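Local coordinates for protein pyruvate kinase (Cryptosporidium parvum, PDB 4DRS) that probably catalyses the last step of glycolysis, transferring the phosphoryl group of phosphoenolpyruvate to ADP to give pyruvate and ATP, at residues Glu60-Leu65 with Gln90-Ala95. Sequence-based numbering, arbitrary orientation.
Sequences ESLIGL and QNIREA. With ACT (acetate ion), chain I.
Leu62 and Ala95 meet between the two helices, CB to CB at 3.6 Å, each with its CB directed at the opposing segment. Beyond that point Leu62 continues over the backbone of 90-95. Its CG stands anti to the carbonyl carbon, and chi2 (159°) then sets CD1 against the peptide joining Asn91 to Ile92, 3.6 Å from Ile92 N. The same methyl group meets Asn91 CB, and Ile92 CG1 lies 4.0 Å from Leu62 CD1, close to CD2 as well, although the CB of Ile92 points away from the partner helix. Ile63 CG1 comes within 3.8 Å of Ala95 CB, which thus sits in the notch between Leu62 and Ile63, and the small residue is where the backbones come nearest, Ile63 CA to Ala95 CA being 5.2 Å. Segment axes approach to 8.6 Å at a crossing angle of -56°, burying 212 Å², by side-chain carbons against carbons and the backbone of 90-95.

Asn91, which meets Leu62 through CB, bonds through ND2 to Asn57 O, tying helix 82-97 to the residues leading into helix 59-68. Arg93, whose CB points away from 60-65, donates from NH1 to the O of an acetate, probably from the crystallisation liquor, at 3.1 Å in a bent bond (137°), while NH2 reaches Tyr228 O.

Helices 59-68 and 82-97 follow the first and second strands of the eight-stranded TIM barrel, so the contact joins successive helices of its outer layer. Leu62 also touches Ile52, just after strand 47-51, Ile92 rests on Ile106 of strand 105-109, and Ser61 and Leu65 pack against helix 371-386.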
ATOM      1  N   GLU A  60      31.954 -12.895  40.248  1.00 49.25           N
ATOM      2  CA  GLU A  60      31.278 -11.655  40.613  1.00 50.44           C
ATOM      3  C   GLU A  60      31.026 -10.757  39.399  1.00 48.68           C
ATOM      4  O   GLU A  60      29.915 -10.250  39.221  1.00 47.89           O
ATOM      5  CB  GLU A  60      32.070 -10.906  41.691  1.00 53.45           C
ATOM      6  CG  GLU A  60      31.297  -9.783  42.372  1.00 57.85           C
ATOM      7  CD  GLU A  60      30.013 -10.258  43.037  1.00 60.20           C
ATOM      8  OE1 GLU A  60      30.053 -11.260  43.789  1.00 60.84           O
ATOM      9  OE2 GLU A  60      28.958  -9.622  42.810  1.00 61.96           O
ATOM     10  N   SER A  61      32.054 -10.575  38.570  1.00 46.98           N
ATOM     11  CA  SER A  61      31.938  -9.770  37.352  1.00 45.95           C
ATOM     12  C   SER A  61      30.968 -10.376  36.344  1.00 44.33           C
ATOM     13  O   SER A  61      30.217  -9.655  35.682  1.00 44.22           O
ATOM     14  CB  SER A  61      33.298  -9.590  36.684  1.00 46.45           C
ATOM     15  OG  SER A  61      34.162  -8.821  37.491  1.00 48.53           O
ATOM     16  N   LEU A  62      30.995 -11.700  36.224  1.00 41.93           N
ATOM     17  CA  LEU A  62      30.124 -12.397  35.287  1.00 41.03           C
ATOM     18  C   LEU A  62      28.648 -12.300  35.690  1.00 40.09           C
ATOM     19  O   LEU A  62      27.784 -12.111  34.838  1.00 38.64           O
ATOM     20  CB  LEU A  62      30.583 -13.846  35.103  1.00 40.91           C
ATOM     21  CG  LEU A  62      31.866 -13.986  34.269  1.00 41.18           C
ATOM     22  CD1 LEU A  62      32.561 -15.313  34.525  1.00 40.86           C
ATOM     23  CD2 LEU A  62      31.577 -13.804  32.786  1.00 40.62           C
ATOM     24  N   ILE A  63      28.377 -12.406  36.988  1.00 40.30           N
ATOM     25  CA  ILE A  63      27.040 -12.176  37.529  1.00 40.55           C
ATOM     26  C   ILE A  63      26.579 -10.765  37.164  1.00 41.01           C
ATOM     27  O   ILE A  63      25.454 -10.575  36.678  1.00 41.25           O
ATOM     28  CB  ILE A  63      27.011 -12.371  39.059  1.00 41.13           C
ATOM     29  CG1 ILE A  63      27.149 -13.853  39.414  1.00 40.74           C
ATOM     30  CG2 ILE A  63      25.734 -11.799  39.661  1.00 41.30           C
ATOM     31  CD1 ILE A  63      27.382 -14.105  40.889  1.00 40.52           C
ATOM     32  N   GLY A  64      27.460  -9.788  37.382  1.00 40.77           N
ATOM     33  CA  GLY A  64      27.199  -8.405  37.006  1.00 41.41           C
ATOM     34  C   GLY A  64      26.813  -8.273  35.542  1.00 41.29           C
ATOM     35  O   GLY A  64      25.830  -7.609  35.217  1.00 41.47           O
ATOM     36  N   LEU A  65      27.577  -8.926  34.666  1.00 40.26           N
ATOM     37  CA  LEU A  65      27.307  -8.907  33.229  1.00 40.40           C
ATOM     38  C   LEU A  65      25.936  -9.480  32.868  1.00 40.05           C
ATOM     39  O   LEU A  65      25.259  -8.956  31.977  1.00 40.16           O
ATOM     40  CB  LEU A  65      28.408  -9.631  32.450  1.00 40.60           C
ATOM     41  CG  LEU A  65      29.789  -8.973  32.423  1.00 41.34           C
ATOM     42  CD1 LEU A  65      30.796  -9.921  31.784  1.00 41.35           C
ATOM     43  CD2 LEU A  65      29.765  -7.636  31.696  1.00 41.36           C
ATOM     44  N   GLN A  90      34.265 -22.362  33.786  1.00 43.73           N
ATOM     45  CA  GLN A  90      33.755 -22.729  35.107  1.00 43.50           C
ATOM     46  C   GLN A  90      33.101 -21.535  35.788  1.00 41.96           C
ATOM     47  O   GLN A  90      32.038 -21.659  36.402  1.00 41.36           O
ATOM     48  CB  GLN A  90      34.887 -23.246  35.987  1.00 45.80           C
ATOM     49  CG  GLN A  90      35.403 -24.621  35.610  1.00 48.24           C
ATOM     50  CD  GLN A  90      36.488 -25.095  36.554  1.00 50.82           C
ATOM     51  OE1 GLN A  90      37.484 -24.401  36.783  1.00 52.97           O
ATOM     52  NE2 GLN A  90      36.303 -26.286  37.108  1.00 51.68           N
ATOM     53  N   ASN A  91      33.752 -20.384  35.667  1.00 41.04           N
ATOM     54  CA  ASN A  91      33.252 -19.141  36.217  1.00 40.22           C
ATOM     55  C   ASN A  91      31.932 -18.705  35.585  1.00 39.29           C
ATOM     56  O   ASN A  91      31.023 -18.286  36.302  1.00 38.58           O
ATOM     57  CB  ASN A  91      34.314 -18.051  36.100  1.00 40.71           C
ATOM     58  CG  ASN A  91      35.477 -18.267  37.056  1.00 41.71           C
ATOM     59  OD1 ASN A  91      35.481 -19.216  37.844  1.00 41.75           O
ATOM     60  ND2 ASN A  91      36.469 -17.386  36.991  1.00 41.39           N
ATOM     61  N   ILE A  92      31.828 -18.820  34.257  1.00 38.33           N
ATOM     62  CA  ILE A  92      30.584 -18.508  33.543  1.00 37.75           C
ATOM     63  C   ILE A  92      29.436 -19.368  34.075  1.00 37.85           C
ATOM     64  O   ILE A  92      28.367 -18.851  34.406  1.00 37.09           O
ATOM     65  CB  ILE A  92      30.717 -18.684  32.006  1.00 36.95           C
ATOM     66  CG1 ILE A  92      31.701 -17.661  31.423  1.00 36.67           C
ATOM     67  CG2 ILE A  92      29.357 -18.541  31.325  1.00 35.72           C
ATOM     68  CD1 ILE A  92      32.219 -18.006  30.039  1.00 35.74           C
ATOM     69  N   ARG A  93      29.682 -20.672  34.181  1.00 38.93           N
ATOM     70  CA  ARG A  93      28.670 -21.622  34.644  1.00 40.88           C
ATOM     71  C   ARG A  93      28.292 -21.452  36.116  1.00 41.73           C
ATOM     72  O   ARG A  93      27.121 -21.588  36.473  1.00 42.69           O
ATOM     73  CB  ARG A  93      29.083 -23.062  34.321  1.00 40.60           C
ATOM     74  CG  ARG A  93      28.836 -23.393  32.854  1.00 41.32           C
ATOM     75  CD  ARG A  93      29.369 -24.746  32.427  1.00 41.10           C
ATOM     76  NE  ARG A  93      29.061 -24.970  31.019  1.00 41.22           N
ATOM     77  CZ  ARG A  93      29.621 -25.895  30.246  1.00 41.39           C
ATOM     78  NH1 ARG A  93      30.550 -26.713  30.723  1.00 42.84           N
ATOM     79  NH2 ARG A  93      29.249 -25.999  28.982  1.00 41.25           N
ATOM     80  N   GLU A  94      29.277 -21.139  36.955  1.00 42.68           N
ATOM     81  CA  GLU A  94      29.023 -20.839  38.361  1.00 44.09           C
ATOM     82  C   GLU A  94      28.182 -19.566  38.481  1.00 43.49           C
ATOM     83  O   GLU A  94      27.213 -19.524  39.247  1.00 44.45           O
ATOM     84  CB  GLU A  94      30.340 -20.698  39.137  1.00 45.59           C
ATOM     85  CG  GLU A  94      30.158 -20.450  40.630  1.00 48.41           C
ATOM     86  CD  GLU A  94      31.467 -20.439  41.412  1.00 50.56           C
ATOM     87  OE1 GLU A  94      32.486 -20.976  40.914  1.00 51.60           O
ATOM     88  OE2 GLU A  94      31.471 -19.890  42.538  1.00 50.77           O
ATOM     89  N   ALA A  95      28.546 -18.544  37.708  1.00 41.65           N
ATOM     90  CA  ALA A  95      27.801 -17.293  37.678  1.00 41.77           C
ATOM     91  C   ALA A  95      26.372 -17.508  37.190  1.00 41.88           C
ATOM     92  O   ALA A  95      25.439 -16.894  37.713  1.00 42.29           O
ATOM     93  CB  ALA A  95      28.510 -16.265  36.814  1.00 41.06           C
TER
HETATM   94  C   ACT I 607      32.554 -28.592  32.832  1.00 67.35           C
HETATM   95  O   ACT I 607      32.608 -27.345  32.943  1.00 65.56           O
HETATM   96  OXT ACT I 607      32.254 -29.156  31.754  1.00 67.16           O
HETATM   97  CH3 ACT I 607      32.855 -29.443  34.031  1.00 65.80           C